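Local coordinates for hypothetical protein AF1704 (Archaeoglobus fulgidus, PDB 1ZBM), which probably converts cyclic dehypoxanthinylfutalosinate into 1,4-dihydroxy-6-naphthoate and dihydroxyacetone, a step in menaquinone biosynthesis, at residues A256-K259 against L260-A264; W172-E175 against Q176-P180. One frame throughout, in Å; residues are numbered along the deposited sequence.

Interaction 1. Residues A256-K259 against L260-A264; sequences ALKK and LYEMA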
loop_
_atom_site.group_PDB
_atom_site.type_symbol
_atom_site.label_atom_id
_atom_site.label_comp_id
_atom_site.label_asym_id
_atom_site.label_seq_id
_atom_site.Cartn_x
_atom_site.Cartn_y
_atom_site.Cartn_z
ATOM N N ALA A 256 -7.117 10.261 -10.187
ATOM C CA ALA A 256 -6.836 8.855 -10.444
ATOM C C ALA A 256 -7.730 7.945 -9.607
ATOM O O ALA A 256 -8.243 6.947 -10.108
ATOM C CB ALA A 256 -5.379 8.563 -10.175
ATOM N N LEU A 257 -7.928 8.276 -8.337
ATOM C CA LEU A 257 -8.799 7.450 -7.503
ATOM C C LEU A 257 -10.192 7.508 -8.082
ATOM O O LEU A 257 -10.847 6.478 -8.262
ATOM C CB LEU A 257 -8.865 7.973 -6.080
ATOM C CG LEU A 257 -7.845 7.472 -5.066
ATOM C CD1 LEU A 257 -8.235 8.097 -3.728
ATOM C CD2 LEU A 257 -7.858 5.943 -4.957
ATOM N N LYS A 258 -10.647 8.725 -8.372
ATOM C CA LYS A 258 -11.984 8.900 -8.935
ATOM C C LYS A 258 -12.135 7.956 -10.125
ATOM O O LYS A 258 -13.113 7.215 -10.215
ATOM C CB LYS A 258 -12.206 10.354 -9.389
ATOM C CG LYS A 258 -13.667 10.684 -9.679
ATOM C CD LYS A 258 -13.826 11.872 -10.641
ATOM C CE LYS A 258 -15.292 12.043 -11.082
ATOM N NZ LYS A 258 -15.474 13.024 -12.203
ATOM N N LYS A 259 -11.152 7.971 -11.023
ATOM C CA LYS A 259 -11.174 7.116 -12.214
ATOM C C LYS A 259 -11.172 5.639 -11.839
ATOM O O LYS A 259 -12.009 4.857 -12.304
ATOM C CB LYS A 259 -9.958 7.413 -13.100
ATOM C CG LYS A 259 -9.870 6.535 -14.339
ATOM C CD LYS A 259 -11.076 6.750 -15.217
ATOM C CE LYS A 259 -11.036 5.883 -16.452
ATOM N NZ LYS A 259 -12.315 6.043 -17.202
ATOM N N LEU A 260 -10.215 5.263 -11.001
ATOM C CA LEU A 260 -10.097 3.887 -10.549
ATOM C C LEU A 260 -11.455 3.377 -10.063
ATOM O O LEU A 260 -11.898 2.304 -10.466
ATOM C CB LEU A 260 -9.078 3.791 -9.412
ATOM C CG LEU A 260 -9.000 2.472 -8.641
ATOM C CD1 LEU A 260 -8.577 1.335 -9.572
ATOM C CD2 LEU A 260 -7.996 2.612 -7.501
ATOM N N TYR A 261 -12.112 4.157 -9.207
ATOM C CA TYR A 261 -13.402 3.759 -8.654
ATOM C C TYR A 261 -14.477 3.625 -9.722
ATOM O O TYR A 261 -15.255 2.668 -9.716
ATOM C CB TYR A 261 -13.848 4.754 -7.577
ATOM C CG TYR A 261 -12.983 4.753 -6.324
ATOM C CD1 TYR A 261 -13.034 5.818 -5.420
ATOM C CD2 TYR A 261 -12.124 3.685 -6.034
ATOM C CE1 TYR A 261 -12.252 5.828 -4.258
ATOM C CE2 TYR A 261 -11.338 3.686 -4.874
ATOM C CZ TYR A 261 -11.411 4.767 -3.992
ATOM O OH TYR A 261 -10.639 4.780 -2.855
ATOM N N GLU A 262 -14.516 4.586 -10.639
ATOM C CA GLU A 262 -15.483 4.563 -11.725
ATOM C C GLU A 262 -15.319 3.260 -12.491
ATOM O O GLU A 262 -16.298 2.561 -12.757
ATOM C CB GLU A 262 -15.265 5.770 -12.640
ATOM C CG GLU A 262 -15.734 7.063 -12.000
ATOM C CD GLU A 262 -15.313 8.309 -12.754
ATOM O OE1 GLU A 262 -15.731 9.411 -12.334
ATOM O OE2 GLU A 262 -14.569 8.202 -13.753
HETATM N N MSE A 263 -14.078 2.917 -12.818
HETATM C CA MSE A 263 -13.835 1.673 -13.536
HETATM C C MSE A 263 -14.320 0.472 -12.734
HETATM O O MSE A 263 -14.866 -0.467 -13.300
HETATM C CB MSE A 263 -12.348 1.500 -13.844
HETATM C CG MSE A 263 -11.802 2.457 -14.880
HETATM SE SE MSE A 263 -9.910 2.153 -15.212
HETATM C CE MSE A 263 -10.071 0.678 -16.460
ATOM N N ALA A 264 -14.120 0.504 -11.419
ATOM C CA ALA A 264 -14.539 -0.606 -10.569
ATOM C C ALA A 264 -16.063 -0.717 -10.509
ATOM O O ALA A 264 -16.623 -1.813 -10.595
ATOM C CB ALA A 264 -13.969 -0.445 -9.166
#

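Interaction 2. Residues W172-E175 against Q176-P180; sequences WWSE and QVKLP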
loop_
_atom_site.group_PDB
_atom_site.type_symbol
_atom_site.label_atom_id
_atom_site.label_comp_id
_atom_site.label_asym_id
_atom_site.label_seq_id
_atom_site.Cartn_x
_atom_site.Cartn_y
_atom_site.Cartn_z
ATOM N N TRP A 172 -0.639 -1.710 -17.615
ATOM C CA TRP A 172 -2.058 -1.872 -17.868
ATOM C C TRP A 172 -2.836 -0.632 -17.450
ATOM O O TRP A 172 -3.765 -0.216 -18.144
ATOM C CB TRP A 172 -2.616 -3.068 -17.111
ATOM C CG TRP A 172 -4.074 -3.230 -17.361
ATOM C CD1 TRP A 172 -4.655 -3.916 -18.379
ATOM C CD2 TRP A 172 -5.141 -2.641 -16.603
ATOM N NE1 TRP A 172 -6.022 -3.794 -18.306
ATOM C CE2 TRP A 172 -6.348 -3.013 -17.229
ATOM C CE3 TRP A 172 -5.191 -1.825 -15.459
ATOM C CZ2 TRP A 172 -7.602 -2.610 -16.747
ATOM C CZ3 TRP A 172 -6.436 -1.422 -14.979
ATOM C CH2 TRP A 172 -7.624 -1.815 -15.629
ATOM N N TRP A 173 -2.464 -0.053 -16.312
ATOM C CA TRP A 173 -3.151 1.132 -15.807
ATOM C C TRP A 173 -2.860 2.348 -16.664
ATOM O O TRP A 173 -3.733 3.183 -16.888
ATOM C CB TRP A 173 -2.742 1.410 -14.362
ATOM C CG TRP A 173 -3.003 2.816 -13.896
ATOM C CD1 TRP A 173 -2.131 3.874 -13.928
ATOM C CD2 TRP A 173 -4.193 3.297 -13.250
ATOM N NE1 TRP A 173 -2.702 4.978 -13.325
ATOM C CE2 TRP A 173 -3.961 4.648 -12.904
ATOM C CE3 TRP A 173 -5.427 2.711 -12.923
ATOM C CZ2 TRP A 173 -4.919 5.422 -12.246
ATOM C CZ3 TRP A 173 -6.387 3.486 -12.266
ATOM C CH2 TRP A 173 -6.121 4.828 -11.936
ATOM N N SER A 174 -1.625 2.434 -17.135
ATOM C CA SER A 174 -1.202 3.537 -17.963
ATOM C C SER A 174 -2.029 3.551 -19.256
ATOM O O SER A 174 -2.289 4.609 -19.825
ATOM C CB SER A 174 0.288 3.398 -18.261
ATOM O OG SER A 174 0.806 4.593 -18.820
ATOM N N GLU A 175 -2.456 2.378 -19.706
ATOM C CA GLU A 175 -3.267 2.283 -20.910
ATOM C C GLU A 175 -4.705 2.722 -20.638
ATOM O O GLU A 175 -5.454 3.037 -21.568
ATOM C CB GLU A 175 -3.255 0.849 -21.458
ATOM C CG GLU A 175 -1.958 0.466 -22.169
ATOM C CD GLU A 175 -1.898 -1.006 -22.568
ATOM O OE1 GLU A 175 -2.960 -1.672 -22.617
ATOM O OE2 GLU A 175 -0.780 -1.497 -22.850
ATOM N N GLN A 176 -5.093 2.759 -19.365
ATOM C CA GLN A 176 -6.455 3.163 -18.999
ATOM C C GLN A 176 -6.582 4.658 -18.726
ATOM O O GLN A 176 -7.562 5.281 -19.123
ATOM C CB GLN A 176 -6.933 2.403 -17.758
ATOM C CG GLN A 176 -6.763 0.903 -17.831
ATOM C CD GLN A 176 -7.239 0.338 -19.148
ATOM O OE1 GLN A 176 -8.333 0.660 -19.625
ATOM N NE2 GLN A 176 -6.427 -0.522 -19.741
ATOM N N VAL A 177 -5.602 5.221 -18.029
ATOM C CA VAL A 177 -5.627 6.638 -17.719
ATOM C C VAL A 177 -4.204 7.137 -17.519
ATOM O O VAL A 177 -3.333 6.382 -17.087
ATOM C CB VAL A 177 -6.477 6.938 -16.452
ATOM C CG1 VAL A 177 -5.893 6.229 -15.258
ATOM C CG2 VAL A 177 -6.537 8.439 -16.207
ATOM N N LYS A 178 -3.975 8.409 -17.844
ATOM C CA LYS A 178 -2.651 9.013 -17.741
ATOM C C LYS A 178 -2.467 9.811 -16.459
ATOM O O LYS A 178 -2.366 11.035 -16.476
ATOM C CB LYS A 178 -2.403 9.900 -18.965
ATOM C CG LYS A 178 -2.601 9.169 -20.294
ATOM C CD LYS A 178 -1.651 7.977 -20.446
ATOM C CE LYS A 178 -1.793 7.318 -21.818
ATOM N NZ LYS A 178 -0.965 6.084 -21.970
ATOM N N LEU A 179 -2.407 9.092 -15.345
ATOM C CA LEU A 179 -2.248 9.693 -14.029
ATOM C C LEU A 179 -1.529 8.691 -13.123
ATOM O O LEU A 179 -1.507 7.494 -13.409
ATOM C CB LEU A 179 -3.633 10.008 -13.449
ATOM C CG LEU A 179 -4.492 11.021 -14.204
ATOM C CD1 LEU A 179 -5.956 10.945 -13.744
ATOM C CD2 LEU A 179 -3.919 12.422 -13.970
ATOM N N PRO A 180 -0.935 9.168 -12.018
ATOM C CA PRO A 180 -0.230 8.271 -11.092
ATOM C C PRO A 180 -1.170 7.135 -10.641
ATOM O O PRO A 180 -2.382 7.231 -10.814
ATOM C CB PRO A 180 0.157 9.202 -9.947
ATOM C CG PRO A 180 0.329 10.529 -10.626
ATOM C CD PRO A 180 -0.846 10.571 -11.575
HETATM O O HOH W 1 -0.693 6.536 -16.460
#

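Interaction 1. Residues A256-K259 against L260-A264
Leu-260 N reaches back to Ala-256 O at 2.7 Å in the first of four successive i to i+4 backbone hydrogen bonds that mark these two and a half turns as regular alpha-helix. Tyr-261 N to Leu-257 O, Glu-262 N to Lys-258 O and Met-263 N to Lys-259 O continue the series.

The apolar pairing follows the same spacing. Leu-257 and Tyr-261 run side by side in the same direction, and Leu-257 CD2 touches the phenol end of the ring, 3.9 Å from Tyr-261 CZ. The ring folds back beside its own backbone N (chi1 -67°), which brings one face over Leu-257 O, 3.4 Å from Tyr-261 CG. Leu-257 CD2 also meets Leu-260 CD2 at 4.2 Å; leucine suits these buried positions, where one methyl can touch both the phenol and the next leucine.

Charged side chains occupy the outer face. Lys-258 stretches out fully and passes Glu-262 obliquely, with a long salt bridge of 3.6 Å between Lys-258 NZ and Glu-262 OE1. The ammonium is not the part nearest the carboxylate, and the placing of the lysine tip is doubtful. In Lys-259 a bend at chi2 (61°) carries the chain obliquely across Met-263, a selenomethionine, with Lys-259 CE 3.8 Å from Met-263 CG.

The segment belongs to helix 251-265, near the end of the modelled chain. Tyr-261 OH is hydrogen-bonded to Ala-66 O, and Leu-257 also packs on Ala-66, which ties this side to helix 66-69. The Leu-260 side chain comes within about 4 Å of that of Thr-114, a residue predicted to bind substrate. Leu-260 lies on Trp-173 and Met-263 on Trp-172, both of helix 169-174, while Ala-256 and Leu-257 rest on Pro-182 of strand 181-189.

Interaction 2. Residues W172-E175 against Q176-P180
Gln-176 folds back over Trp-172, its CG lying 3.6 Å above the centroid of the six-membered ring in a CH-pi contact. A bend at chi2 (-46°) turns the amide to within 24° of the indole plane, and Gln-176 NE2 donates to Trp-172 O at 3.1 Å. A long, flexible amide suits this place, since it can cover a ring and still reach a carbonyl.

Val-177 runs alongside Trp-173 and sets CG1 over its face, 3.5 Å from the six-membered centroid. At the indole edge, Trp-173 NE1 donates almost in the ring plane to Leu-179 O at 2.8 Å.

Here helix 169-174 gives way to the loop leading into strand 181-189, which shares a mixed sheet with strand 11-16 in this member of the periplasmic-binding-protein superfamily. Trp-173 O accepts from both Val-177 N and Gln-176 N, the latter from above the carbonyl plane, while Lys-178 NZ curls back to Ser-174 O at 2.9 Å. Replacing Trp-173 with an alanine would probably leave Leu-179 O without its indole donor and Val-177 CG1 without a ring to lie on. One water donates to Val-177 O and Leu-179 O. Leu-118 of helix 114-122 touches both tryptophans.

How the interactions relate
Interaction 1 lies within a regular helix and interaction 2 where a short helix runs out into loop, yet the two touch directly. Met-263 CE sits 3.6 Å from both Gln-176 CG and Trp-172 CH2, and Ala-256 CB meets Pro-180 O at 3.3 Å. Both are partly buried: in 256-264 the leucines and Ala-256 face inward while the lysines are more exposed, and in 172-180 Trp-173 and Pro-180 are buried but Glu-175 and Lys-178 are exposed. Their polar chemistry differs accordingly. The helix spends its backbone bonds on itself and adds a surface charge pair, whereas the turn recruits indole, amide and ammonium donors for its main-chain carbonyls.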